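PDB 3G7G: UPF0311 protein CA_C3321 from Clostridium acetobutylicum ATCC 824, which is of unknown function but belongs to the UPF0311 (DUF3237) family and folds as an antiparallel beta barrel that assembles into a four-chain complex. Local coordinates for residues H137-C142 and K153-I157; V14-T18 and K45-F51; A86-E90 and I121-Y127; G58-S62 and L73-Y77. The contacts are given in a common frame with arbitrary orientation. Residue numbers count along the deposited sequence, not the author numbering.

Contact 1: residues H137-C142 and K153-I157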
loop_
_atom_site.group_PDB
_atom_site.type_symbol
_atom_site.label_atom_id
_atom_site.label_comp_id
_atom_site.label_asym_id
_atom_site.label_seq_id
_atom_site.Cartn_x
_atom_site.Cartn_y
_atom_site.Cartn_z
ATOM N N HIS A 137 10.961 -14.072 2.112
ATOM C CA HIS A 137 11.354 -14.241 0.728
ATOM C C HIS A 137 10.398 -13.474 -0.186
ATOM O O HIS A 137 9.240 -13.144 0.203
ATOM C CB HIS A 137 11.304 -15.694 0.333
ATOM C CG HIS A 137 12.317 -16.537 1.015
ATOM N ND1 HIS A 137 13.475 -16.954 0.396
ATOM C CD2 HIS A 137 12.355 -17.032 2.273
ATOM C CE1 HIS A 137 14.170 -17.695 1.241
ATOM N NE2 HIS A 137 13.517 -17.749 2.389
ATOM N N ILE A 138 10.898 -13.187 -1.389
ATOM C CA ILE A 138 10.067 -12.695 -2.497
ATOM C C ILE A 138 9.531 -13.882 -3.306
ATOM O O ILE A 138 10.219 -14.906 -3.528
ATOM C CB ILE A 138 10.803 -11.648 -3.395
ATOM C CG1 ILE A 138 11.175 -10.402 -2.582
ATOM C CG2 ILE A 138 9.953 -11.237 -4.623
ATOM C CD1 ILE A 138 10.075 -9.676 -1.999
ATOM N N PHE A 139 8.291 -13.726 -3.734
ATOM C CA PHE A 139 7.554 -14.746 -4.465
ATOM C C PHE A 139 6.864 -14.159 -5.692
ATOM O O PHE A 139 6.497 -12.979 -5.733
ATOM C CB PHE A 139 6.423 -15.313 -3.597
ATOM C CG PHE A 139 6.884 -16.108 -2.422
ATOM C CD1 PHE A 139 6.880 -17.488 -2.460
ATOM C CD2 PHE A 139 7.286 -15.473 -1.273
ATOM C CE1 PHE A 139 7.273 -18.214 -1.377
ATOM C CE2 PHE A 139 7.687 -16.189 -0.176
ATOM C CZ PHE A 139 7.699 -17.567 -0.237
ATOM N N VAL A 140 6.681 -15.020 -6.677
ATOM C CA VAL A 140 5.945 -14.711 -7.879
ATOM C C VAL A 140 4.920 -15.812 -8.071
ATOM O O VAL A 140 5.207 -16.995 -7.835
ATOM C CB VAL A 140 6.855 -14.682 -9.123
ATOM C CG1 VAL A 140 6.015 -14.554 -10.362
ATOM C CG2 VAL A 140 7.839 -13.542 -9.060
ATOM N N CYS A 141 3.736 -15.410 -8.513
ATOM C CA CYS A 141 2.654 -16.339 -8.792
ATOM C C CYS A 141 2.244 -16.293 -10.285
ATOM O O CYS A 141 2.023 -15.231 -10.856
ATOM C CB CYS A 141 1.501 -15.992 -7.854
ATOM S SG CYS A 141 -0.024 -16.856 -8.084
ATOM N N CYS A 142 2.224 -17.463 -10.923
ATOM C CA CYS A 142 1.743 -17.622 -12.296
ATOM C C CYS A 142 0.360 -18.221 -12.254
ATOM O O CYS A 142 0.178 -19.289 -11.686
ATOM C CB CYS A 142 2.666 -18.558 -13.083
ATOM S SG CYS A 142 4.305 -17.839 -13.330
ATOM N N LYS A 153 0.178 -21.079 -9.396
ATOM C CA LYS A 153 1.439 -21.729 -9.060
ATOM C C LYS A 153 2.366 -20.705 -8.418
ATOM O O LYS A 153 2.610 -19.647 -8.996
ATOM C CB LYS A 153 2.101 -22.313 -10.306
ATOM C CG LYS A 153 1.573 -23.675 -10.668
ATOM C CD LYS A 153 1.722 -24.015 -12.175
ATOM C CE LYS A 153 1.695 -25.546 -12.374
ATOM N NZ LYS A 153 1.243 -26.015 -13.727
ATOM N N PHE A 154 2.876 -21.025 -7.232
ATOM C CA PHE A 154 3.601 -20.072 -6.418
ATOM C C PHE A 154 5.085 -20.400 -6.496
ATOM O O PHE A 154 5.474 -21.562 -6.379
ATOM C CB PHE A 154 3.131 -20.126 -4.973
ATOM C CG PHE A 154 1.823 -19.447 -4.728
ATOM C CD1 PHE A 154 1.785 -18.171 -4.192
ATOM C CD2 PHE A 154 0.632 -20.089 -5.002
ATOM C CE1 PHE A 154 0.550 -17.531 -3.959
ATOM C CE2 PHE A 154 -0.571 -19.485 -4.764
ATOM C CZ PHE A 154 -0.618 -18.196 -4.241
ATOM N N TYR A 155 5.910 -19.370 -6.708
ATOM C CA TYR A 155 7.356 -19.550 -6.851
ATOM C C TYR A 155 8.119 -18.688 -5.868
ATOM O O TYR A 155 7.891 -17.491 -5.756
ATOM C CB TYR A 155 7.792 -19.208 -8.258
ATOM C CG TYR A 155 7.227 -20.117 -9.319
ATOM C CD1 TYR A 155 7.884 -21.275 -9.686
ATOM C CD2 TYR A 155 6.048 -19.807 -9.950
ATOM C CE1 TYR A 155 7.368 -22.106 -10.677
ATOM C CE2 TYR A 155 5.527 -20.608 -10.917
ATOM C CZ TYR A 155 6.188 -21.747 -11.290
ATOM O OH TYR A 155 5.635 -22.535 -12.265
ATOM N N LYS A 156 9.022 -19.312 -5.131
ATOM C CA LYS A 156 9.895 -18.588 -4.244
ATOM C C LYS A 156 11.101 -18.148 -5.043
ATOM O O LYS A 156 11.718 -18.955 -5.716
ATOM C CB LYS A 156 10.307 -19.507 -3.102
ATOM C CG LYS A 156 11.080 -18.857 -2.006
ATOM C CD LYS A 156 12.040 -19.887 -1.383
ATOM C CE LYS A 156 13.287 -20.033 -2.290
ATOM N NZ LYS A 156 14.195 -21.149 -1.896
ATOM N N ILE A 157 11.435 -16.865 -4.985
ATOM C CA ILE A 157 12.633 -16.352 -5.648
ATOM C C ILE A 157 13.791 -16.586 -4.691
ATOM O O ILE A 157 13.766 -16.154 -3.527
ATOM C CB ILE A 157 12.503 -14.847 -6.017
ATOM C CG1 ILE A 157 11.315 -14.621 -6.973
ATOM C CG2 ILE A 157 13.819 -14.250 -6.551
ATOM C CD1 ILE A 157 11.387 -15.345 -8.274
#
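This is the hairpin formed by the last two strands of an antiparallel beta barrel, 139-144 and 150-157; the segments 139-142 and 153-157 run antiparallel at 156°, their axes 4.6 Å apart at closest. V140 and Y155 form one hydrogen-bonded pair, with V140 N to Y155 O at 2.9 Å and Y155 N to V140 O at 2.7 Å. C142 and K153 form the next, with C142 N to K153 O and K153 N to C142 O both 2.9 Å. I157 N extends the ladder by donating to I138 O at 2.7 Å. Between these rungs lie the non-hydrogen-bonded pairs F139-K156 and C141-F154, where F139 CA makes a CA-H...O contact with Y155 O at 3.1 Å and K156 CB packs 3.7 Å from F139 CE1.

Side chains alternate between two faces. With F139 and F154 on one face, the small C141 fits well, because its SG can settle over the F154 ring, 4.1 Å from F154 CZ, in a sulfur-aromatic contact. The other face carries V140, C142 and Y155; here C142 SG lies 3.9 Å from Y155 CE2, and V140 CG2 touches I157 CD1 at 4.1 Å, branched residues that suit extended backbone.

V140 packs against V140 of the second subunit. Strand 117-126 flanks this hairpin through F139 and C141, and strand 11-30 flanks it through F154, whose ring stacks on F15.

Contact 2: residues V14-T18 and K45-F51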
loop_
_atom_site.group_PDB
_atom_site.type_symbol
_atom_site.label_atom_id
_atom_site.label_comp_id
_atom_site.label_asym_id
_atom_site.label_seq_id
_atom_site.Cartn_x
_atom_site.Cartn_y
_atom_site.Cartn_z
ATOM N N VAL A 14 6.753 -23.707 -4.983
ATOM C CA VAL A 14 6.509 -24.054 -3.595
ATOM C C VAL A 14 5.195 -24.802 -3.411
ATOM O O VAL A 14 5.155 -25.776 -2.676
ATOM C CB VAL A 14 6.640 -22.839 -2.639
ATOM C CG1 VAL A 14 8.096 -22.386 -2.598
ATOM C CG2 VAL A 14 5.743 -21.715 -3.032
ATOM N N PHE A 15 4.141 -24.374 -4.091
ATOM C CA PHE A 15 2.859 -25.051 -4.049
ATOM C C PHE A 15 1.958 -24.431 -5.102
ATOM O O PHE A 15 2.317 -23.447 -5.744
ATOM C CB PHE A 15 2.207 -24.950 -2.665
ATOM C CG PHE A 15 1.934 -23.515 -2.220
ATOM C CD1 PHE A 15 0.680 -22.957 -2.367
ATOM C CD2 PHE A 15 2.931 -22.758 -1.644
ATOM C CE1 PHE A 15 0.421 -21.663 -1.960
ATOM C CE2 PHE A 15 2.688 -21.447 -1.230
ATOM C CZ PHE A 15 1.425 -20.908 -1.384
ATOM N N SER A 16 0.805 -25.042 -5.293
ATOM C CA SER A 16 -0.241 -24.549 -6.173
ATOM C C SER A 16 -1.512 -24.430 -5.388
ATOM O O SER A 16 -1.701 -25.118 -4.377
ATOM C CB SER A 16 -0.508 -25.557 -7.281
ATOM O OG SER A 16 0.673 -25.800 -8.011
ATOM N N ILE A 17 -2.415 -23.602 -5.881
ATOM C CA ILE A 17 -3.779 -23.593 -5.362
ATOM C C ILE A 17 -4.712 -23.639 -6.555
ATOM O O ILE A 17 -4.523 -22.889 -7.500
ATOM C CB ILE A 17 -4.076 -22.354 -4.494
ATOM C CG1 ILE A 17 -2.989 -22.162 -3.441
ATOM C CG2 ILE A 17 -5.429 -22.497 -3.805
ATOM C CD1 ILE A 17 -3.196 -20.964 -2.524
ATOM N N THR A 18 -5.688 -24.551 -6.531
ATOM C CA THR A 18 -6.780 -24.501 -7.496
ATOM C C THR A 18 -7.997 -23.952 -6.772
ATOM O O THR A 18 -8.445 -24.533 -5.797
ATOM C CB THR A 18 -7.071 -25.865 -8.099
ATOM O OG1 THR A 18 -5.874 -26.359 -8.687
ATOM C CG2 THR A 18 -8.142 -25.765 -9.177
ATOM N N LYS A 45 -8.084 -25.842 -3.210
ATOM C CA LYS A 45 -7.250 -26.900 -2.741
ATOM C C LYS A 45 -5.797 -26.520 -2.914
ATOM O O LYS A 45 -5.386 -26.168 -4.003
ATOM C CB LYS A 45 -7.560 -28.171 -3.522
ATOM C CG LYS A 45 -6.644 -29.312 -3.160
ATOM C CD LYS A 45 -7.242 -30.640 -3.618
ATOM C CE LYS A 45 -6.211 -31.744 -3.639
ATOM N NZ LYS A 45 -6.795 -32.918 -4.379
ATOM N N VAL A 46 -5.027 -26.636 -1.832
ATOM C CA VAL A 46 -3.625 -26.272 -1.804
ATOM C C VAL A 46 -2.817 -27.561 -1.941
ATOM O O VAL A 46 -3.077 -28.536 -1.233
ATOM C CB VAL A 46 -3.249 -25.570 -0.485
ATOM C CG1 VAL A 46 -1.767 -25.193 -0.486
ATOM C CG2 VAL A 46 -4.162 -24.377 -0.218
ATOM N N SER A 47 -1.863 -27.582 -2.856
ATOM C CA SER A 47 -1.017 -28.754 -3.001
ATOM C C SER A 47 0.415 -28.430 -3.410
ATOM O O SER A 47 0.709 -27.432 -4.044
ATOM C CB SER A 47 -1.685 -29.770 -3.930
ATOM O OG SER A 47 -1.882 -29.235 -5.213
ATOM N N GLY A 48 1.331 -29.270 -2.982
ATOM C CA GLY A 48 2.750 -29.023 -3.174
ATOM C C GLY A 48 3.486 -29.878 -2.189
ATOM O O GLY A 48 2.898 -30.368 -1.220
ATOM N N ASN A 49 4.770 -30.073 -2.440
ATOM C CA ASN A 49 5.554 -30.970 -1.620
ATOM C C ASN A 49 5.584 -30.484 -0.183
ATOM O O ASN A 49 6.019 -29.384 0.089
ATOM C CB ASN A 49 6.974 -31.109 -2.171
ATOM C CG ASN A 49 7.748 -32.205 -1.471
ATOM O OD1 ASN A 49 8.394 -31.958 -0.448
ATOM N ND2 ASN A 49 7.677 -33.437 -2.005
ATOM N N ASN A 50 5.110 -31.328 0.726
ATOM C CA ASN A 50 4.878 -30.963 2.125
ATOM C C ASN A 50 4.122 -29.644 2.288
ATOM O O ASN A 50 4.408 -28.862 3.196
ATOM C CB ASN A 50 6.188 -30.922 2.926
ATOM C CG ASN A 50 6.943 -32.234 2.886
ATOM O OD1 ASN A 50 8.124 -32.262 2.550
ATOM N ND2 ASN A 50 6.269 -33.329 3.212
ATOM N N PHE A 51 3.145 -29.406 1.420
ATOM C CA PHE A 51 2.370 -28.189 1.495
ATOM C C PHE A 51 0.986 -28.459 0.945
ATOM O O PHE A 51 0.702 -28.089 -0.187
ATOM C CB PHE A 51 3.077 -27.060 0.712
ATOM C CG PHE A 51 2.798 -25.701 1.243
ATOM C CD1 PHE A 51 3.689 -25.086 2.115
ATOM C CD2 PHE A 51 1.635 -25.026 0.875
ATOM C CE1 PHE A 51 3.424 -23.837 2.626
ATOM C CE2 PHE A 51 1.355 -23.734 1.373
ATOM C CZ PHE A 51 2.245 -23.143 2.252
HETATM O O HOH W 1 6.749 -27.044 -1.127
#
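In the antiparallel hairpin of barrel strands 11-30 and 34-47 (segments 14-18 and 45-47 at 160°, axes 4.7 Å apart), F15, K45 and F51 lose the most surface. F15 (chi1 p) and F51 (chi1 t) both point toward the opposite segment, and their flat rings form an offset stack, centroids 4.3 Å apart and planes at 15°, with F15 CG 3.5 Å from F51 CD2. V46 CG1 adds to this apolar patch, 3.8 Å from F15 CD1. F51 can reach back because the chain turns at 48-51, held by F51 N to G48 O at 2.8 Å. A side chain on G48 would collide with F15 CA and V14 O, so glycine lets F15 CA and G48 CA close to 4.1 Å.

K45 anchors the other end: T18 N to K45 O is 3.0 Å and K45 N to T18 O is 2.9 Å, while its long stem leads the amine away, as suits an exposed lysine. S16 and S47 form the second hydrogen-bonded pair, and a water bridges V14 O and N49 O.

Strand 150-157 lies beside strand 11-30, stacking F154 on F15, while I79 of strand 71-81 packs against I17, V46 and F51.

Contact 3: residues A86-E90 and I121-Y127; sequences AIYIE and IPTFETY
Two neighbouring barrel strands, 86-90 and 121-126, run antiparallel at 152° with axes 4.7 Å apart, both extended. Y88 pairs with E125 and E90 with T123 as hydrogen-bonded pairs: Y88 N to E125 O 3.0 Å, E125 N to Y88 O 2.9 Å, E90 N to T123 O 3.0 Å, T123 N to E90 O 2.8 Å. I89 faces F124 as the non-hydrogen-bonded pair between them, CA-CA 4.9 Å.

On the face of I87, I89 and F124, the F124 ring (chi1 m, chi2 -75°) is the bump. It fills the hollow between the two isoleucines (both chi1 m): I87 CG2 lies 3.5 Å from F124 CD1, and I89 CD1 lies 3.8 Å from F124 CE1 at the ring edge.

The opposite face mixes aromatic rings with charged and hydroxyl groups. The Y127 ring (chi1 -38°) comes back beside small A86, with A86 O at its edge 3.5 Å from Y127 CD2 and A86 CB 4.2 Å from Y127 CE2, and Y127 OH lies 3.4 Å from CB of Y88 (chi1 t). Waters join A86 O to Y127 N and Y88 O to T123 O. E125 OE1 (chi1 and chi2 t) accepts a 2.6 Å bond from Y127 OH; E90 forms a salt bridge with R76 of its own chain. E125 also salt-bridges R36 and Y88 OH bonds S62, both of the third subunit: this side spends part of its polar chemistry on that subunit, while the I87 side is held by apolar contact.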
loop_
_atom_site.group_PDB
_atom_site.type_symbol
_atom_site.label_atom_id
_atom_site.label_comp_id
_atom_site.label_asym_id
_atom_site.label_seq_id
_atom_site.Cartn_x
_atom_site.Cartn_y
_atom_site.Cartn_z
ATOM N N ALA A 86 -1.960 -21.812 9.609
ATOM C CA ALA A 86 -2.641 -20.940 8.682
ATOM C C ALA A 86 -1.655 -20.020 7.997
ATOM O O ALA A 86 -0.593 -19.711 8.528
ATOM C CB ALA A 86 -3.697 -20.109 9.414
ATOM N N ILE A 87 -2.033 -19.576 6.803
ATOM C CA ILE A 87 -1.309 -18.562 6.045
ATOM C C ILE A 87 -2.326 -17.626 5.451
ATOM O O ILE A 87 -3.235 -18.055 4.772
ATOM C CB ILE A 87 -0.487 -19.183 4.880
ATOM C CG1 ILE A 87 0.466 -20.263 5.415
ATOM C CG2 ILE A 87 0.349 -18.086 4.148
ATOM C CD1 ILE A 87 0.323 -21.591 4.823
ATOM N N TYR A 88 -2.128 -16.340 5.711
ATOM C CA TYR A 88 -2.919 -15.268 5.177
ATOM C C TYR A 88 -2.180 -14.677 3.974
ATOM O O TYR A 88 -0.982 -14.347 4.047
ATOM C CB TYR A 88 -3.127 -14.225 6.255
ATOM C CG TYR A 88 -3.787 -13.002 5.750
ATOM C CD1 TYR A 88 -5.095 -13.048 5.252
ATOM C CD2 TYR A 88 -3.118 -11.788 5.744
ATOM C CE1 TYR A 88 -5.717 -11.900 4.755
ATOM C CE2 TYR A 88 -3.735 -10.647 5.274
ATOM C CZ TYR A 88 -5.025 -10.714 4.766
ATOM O OH TYR A 88 -5.632 -9.572 4.309
ATOM N N ILE A 89 -2.893 -14.557 2.871
ATOM C CA ILE A 89 -2.306 -14.219 1.581
ATOM C C ILE A 89 -2.931 -12.937 1.071
ATOM O O ILE A 89 -4.137 -12.838 1.067
ATOM C CB ILE A 89 -2.602 -15.321 0.534
ATOM C CG1 ILE A 89 -2.169 -16.663 1.073
ATOM C CG2 ILE A 89 -1.903 -15.037 -0.826
ATOM C CD1 ILE A 89 -2.141 -17.727 0.073
ATOM N N GLU A 90 -2.093 -11.963 0.718
ATOM C CA GLU A 90 -2.470 -10.805 -0.082
ATOM C C GLU A 90 -1.753 -10.980 -1.414
ATOM O O GLU A 90 -0.532 -10.984 -1.435
ATOM C CB GLU A 90 -1.988 -9.539 0.596
ATOM C CG GLU A 90 -3.030 -8.676 1.192
ATOM C CD GLU A 90 -3.647 -7.724 0.139
ATOM O OE1 GLU A 90 -3.701 -8.125 -1.065
ATOM O OE2 GLU A 90 -4.064 -6.595 0.518
ATOM N N ILE A 121 2.174 -10.975 -7.458
ATOM C CA ILE A 121 3.110 -11.015 -6.370
ATOM C C ILE A 121 2.310 -11.246 -5.054
ATOM O O ILE A 121 1.583 -10.376 -4.595
ATOM C CB ILE A 121 3.907 -9.723 -6.235
ATOM C CG1 ILE A 121 4.577 -9.277 -7.542
ATOM C CG2 ILE A 121 4.951 -9.874 -5.121
ATOM C CD1 ILE A 121 5.578 -10.187 -8.113
ATOM N N PRO A 122 2.448 -12.444 -4.459
ATOM C CA PRO A 122 1.901 -12.710 -3.132
ATOM C C PRO A 122 2.801 -12.268 -1.958
ATOM O O PRO A 122 4.051 -12.384 -2.029
ATOM C CB PRO A 122 1.718 -14.211 -3.145
ATOM C CG PRO A 122 2.904 -14.684 -3.999
ATOM C CD PRO A 122 3.153 -13.611 -5.006
ATOM N N THR A 123 2.127 -11.745 -0.926
ATOM C CA THR A 123 2.654 -11.445 0.399
ATOM C C THR A 123 1.983 -12.406 1.374
ATOM O O THR A 123 0.735 -12.554 1.351
ATOM C CB THR A 123 2.280 -9.984 0.783
ATOM O OG1 THR A 123 2.863 -9.083 -0.165
ATOM C CG2 THR A 123 2.759 -9.588 2.160
ATOM N N PHE A 124 2.777 -13.025 2.251
ATOM C CA PHE A 124 2.270 -13.950 3.239
ATOM C C PHE A 124 2.409 -13.480 4.676
ATOM O O PHE A 124 3.350 -12.781 5.024
ATOM C CB PHE A 124 2.960 -15.297 3.121
ATOM C CG PHE A 124 2.842 -15.920 1.762
ATOM C CD1 PHE A 124 1.674 -16.500 1.341
ATOM C CD2 PHE A 124 3.903 -15.885 0.886
ATOM C CE1 PHE A 124 1.598 -17.074 0.065
ATOM C CE2 PHE A 124 3.819 -16.453 -0.345
ATOM C CZ PHE A 124 2.685 -17.035 -0.759
ATOM N N GLU A 125 1.463 -13.913 5.504
ATOM C CA GLU A 125 1.514 -13.712 6.942
ATOM C C GLU A 125 1.307 -15.071 7.593
ATOM O O GLU A 125 0.367 -15.738 7.275
ATOM C CB GLU A 125 0.464 -12.698 7.349
ATOM C CG GLU A 125 0.423 -12.423 8.795
ATOM C CD GLU A 125 -0.620 -11.470 9.145
ATOM O OE1 GLU A 125 -1.719 -11.908 9.499
ATOM O OE2 GLU A 125 -0.349 -10.269 9.067
ATOM N N THR A 126 2.243 -15.499 8.439
ATOM C CA THR A 126 2.254 -16.835 9.033
ATOM C C THR A 126 2.458 -16.701 10.561
ATOM O O THR A 126 2.855 -15.651 11.023
ATOM C CB THR A 126 3.363 -17.691 8.434
ATOM O OG1 THR A 126 4.623 -17.078 8.690
ATOM C CG2 THR A 126 3.193 -17.813 6.936
ATOM N N TYR A 127 2.151 -17.755 11.325
ATOM C CA TYR A 127 2.052 -17.670 12.806
ATOM C C TYR A 127 2.791 -18.797 13.508
ATOM O O TYR A 127 2.456 -19.200 14.646
ATOM C CB TYR A 127 0.577 -17.634 13.248
ATOM C CG TYR A 127 -0.236 -16.819 12.289
ATOM C CD1 TYR A 127 -0.366 -15.452 12.460
ATOM C CD2 TYR A 127 -0.803 -17.399 11.155
ATOM C CE1 TYR A 127 -1.068 -14.685 11.546
ATOM C CE2 TYR A 127 -1.526 -16.638 10.250
ATOM C CZ TYR A 127 -1.629 -15.267 10.441
ATOM O OH TYR A 127 -2.348 -14.471 9.549
HETATM O O HOH W 2 1.431 -20.196 10.453
HETATM O O HOH W 3 -0.313 -11.305 3.661
#

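Contact 4: residues G58-S62 and L73-Y77; sequences GGIDS and LSARY
Four backbone hydrogen bonds tie this beta hairpin of barrel strands 53-65 and 71-81: S62 N to S74 O and S74 N to S62 O, both 2.9 Å, then R76 N to I60 O at 3.0 Å and I60 N to R76 O at 3.2 Å. The extended segments 60-62 and 73-77 run antiparallel at 160°, axes 4.4 Å apart, I60 with R76 and S62 with S74 as hydrogen-bonded pairs. D61 and A75, the non-hydrogen-bonded pair between, bring their CA atoms to 3.9 Å. One water joins G58 O to R76 O, 2.7 Å from each.

I60, S62, S74 and R76 share a face. R76 (chi1 m, then extended) has the length to salt-bridge E90 and to bond S74 of the third subunit, while small S62 (chi1 t) bonds Y88 there.

On the other face D61 (chi1 t) curls over the small A75, its CG 3.8 Å from A75 CB, and its OD2, which bonds Q63, touches L73 CD2 at 3.3 Å. G58 has phi 104°, where a side chain would jam against the preceding carbonyl. A CB on G59 would strike Y77, whose chi1 p ring leads away; without one, G59 CA approaches Y77 CB to 3.7 Å.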
loop_
_atom_site.group_PDB
_atom_site.type_symbol
_atom_site.label_atom_id
_atom_site.label_comp_id
_atom_site.label_asym_id
_atom_site.label_seq_id
_atom_site.Cartn_x
_atom_site.Cartn_y
_atom_site.Cartn_z
ATOM N N GLY A 58 -14.009 -16.442 3.546
ATOM C CA GLY A 58 -13.722 -15.007 3.669
ATOM C C GLY A 58 -12.962 -14.373 2.526
ATOM O O GLY A 58 -12.697 -13.192 2.566
ATOM N N GLY A 59 -12.611 -15.175 1.524
ATOM C CA GLY A 59 -11.742 -14.756 0.441
ATOM C C GLY A 59 -12.465 -13.964 -0.623
ATOM O O GLY A 59 -13.536 -14.344 -1.106
ATOM N N ILE A 60 -11.874 -12.839 -0.983
ATOM C CA ILE A 60 -12.381 -11.994 -2.044
ATOM C C ILE A 60 -11.215 -11.507 -2.911
ATOM O O ILE A 60 -10.185 -11.086 -2.376
ATOM C CB ILE A 60 -13.078 -10.765 -1.456
ATOM C CG1 ILE A 60 -14.425 -11.170 -0.846
ATOM C CG2 ILE A 60 -13.264 -9.691 -2.528
ATOM C CD1 ILE A 60 -15.514 -11.497 -1.910
ATOM N N ASP A 61 -11.375 -11.582 -4.232
ATOM C CA ASP A 61 -10.507 -10.873 -5.159
ATOM C C ASP A 61 -11.179 -9.562 -5.616
ATOM O O ASP A 61 -12.232 -9.575 -6.250
ATOM C CB ASP A 61 -10.154 -11.738 -6.360
ATOM C CG ASP A 61 -8.969 -11.179 -7.161
ATOM O OD1 ASP A 61 -8.506 -10.056 -6.841
ATOM O OD2 ASP A 61 -8.497 -11.840 -8.113
ATOM N N SER A 62 -10.606 -8.432 -5.228
ATOM C CA SER A 62 -11.051 -7.151 -5.698
ATOM C C SER A 62 -10.288 -6.800 -6.979
ATOM O O SER A 62 -9.069 -6.719 -6.976
ATOM C CB SER A 62 -10.836 -6.098 -4.647
ATOM O OG SER A 62 -11.421 -4.899 -5.072
ATOM N N LEU A 73 -5.556 -6.883 -10.085
ATOM C CA LEU A 73 -6.126 -7.826 -9.136
ATOM C C LEU A 73 -5.504 -7.686 -7.751
ATOM O O LEU A 73 -4.290 -7.563 -7.634
ATOM C CB LEU A 73 -5.839 -9.263 -9.620
ATOM C CG LEU A 73 -6.387 -9.531 -11.021
ATOM C CD1 LEU A 73 -5.292 -9.951 -11.922
ATOM C CD2 LEU A 73 -7.516 -10.582 -11.016
ATOM N N SER A 74 -6.350 -7.725 -6.717
ATOM C CA SER A 74 -5.903 -7.751 -5.323
ATOM C C SER A 74 -6.782 -8.679 -4.517
ATOM O O SER A 74 -7.927 -8.333 -4.165
ATOM C CB SER A 74 -5.884 -6.346 -4.736
ATOM O OG SER A 74 -5.294 -6.337 -3.415
ATOM N N ALA A 75 -6.266 -9.859 -4.228
ATOM C CA ALA A 75 -7.001 -10.914 -3.472
ATOM C C ALA A 75 -6.552 -11.039 -2.021
ATOM O O ALA A 75 -5.376 -10.918 -1.729
ATOM C CB ALA A 75 -6.881 -12.314 -4.186
ATOM N N ARG A 76 -7.504 -11.171 -1.100
ATOM C CA ARG A 76 -7.192 -11.417 0.283
ATOM C C ARG A 76 -7.959 -12.625 0.711
ATOM O O ARG A 76 -9.214 -12.608 0.711
ATOM C CB ARG A 76 -7.627 -10.271 1.168
ATOM C CG ARG A 76 -6.987 -8.965 0.851
ATOM C CD ARG A 76 -7.633 -7.888 1.683
ATOM N NE ARG A 76 -6.820 -6.700 1.706
ATOM C CZ ARG A 76 -7.152 -5.577 2.303
ATOM N NH1 ARG A 76 -8.299 -5.484 2.922
ATOM N NH2 ARG A 76 -6.319 -4.544 2.280
ATOM N N TYR A 77 -7.209 -13.651 1.102
ATOM C CA TYR A 77 -7.754 -14.910 1.560
ATOM C C TYR A 77 -6.702 -15.656 2.379
ATOM O O TYR A 77 -5.590 -15.165 2.559
ATOM C CB TYR A 77 -8.224 -15.732 0.363
ATOM C CG TYR A 77 -7.163 -16.062 -0.656
ATOM C CD1 TYR A 77 -6.514 -17.289 -0.646
ATOM C CD2 TYR A 77 -6.847 -15.174 -1.664
ATOM C CE1 TYR A 77 -5.554 -17.589 -1.601
ATOM C CE2 TYR A 77 -5.871 -15.457 -2.598
ATOM C CZ TYR A 77 -5.235 -16.667 -2.575
ATOM O OH TYR A 77 -4.274 -16.947 -3.540
HETATM O O HOH W 4 -11.262 -11.129 1.714
HETATM O O HOH W 5 -9.989 -8.280 -1.481
#

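Overall arrangement
All four contacts belong to one eight-stranded antiparallel barrel in which strands follow one another in chain order. Contact 2 closes first, then contact 4, contact 3 and contact 1. Contacts 1, 2 and 4 each join the strands of a hairpin, whereas contact 3 joins strands 86-96 and 117-126 across a longer connection that includes helix 102-107. Centres lie about 12 Å apart for contacts 1 and 2, 1 and 3, and 3 and 4, and about 18 Å for 2 and 4. Strand 150-157 beside 11-30 closes the barrel, joining contacts 1 and 2. Contacts 3 and 4 meet the third subunit and contacts 1 and 3 the second, so the barrel wall also takes part in the four-chain assembly.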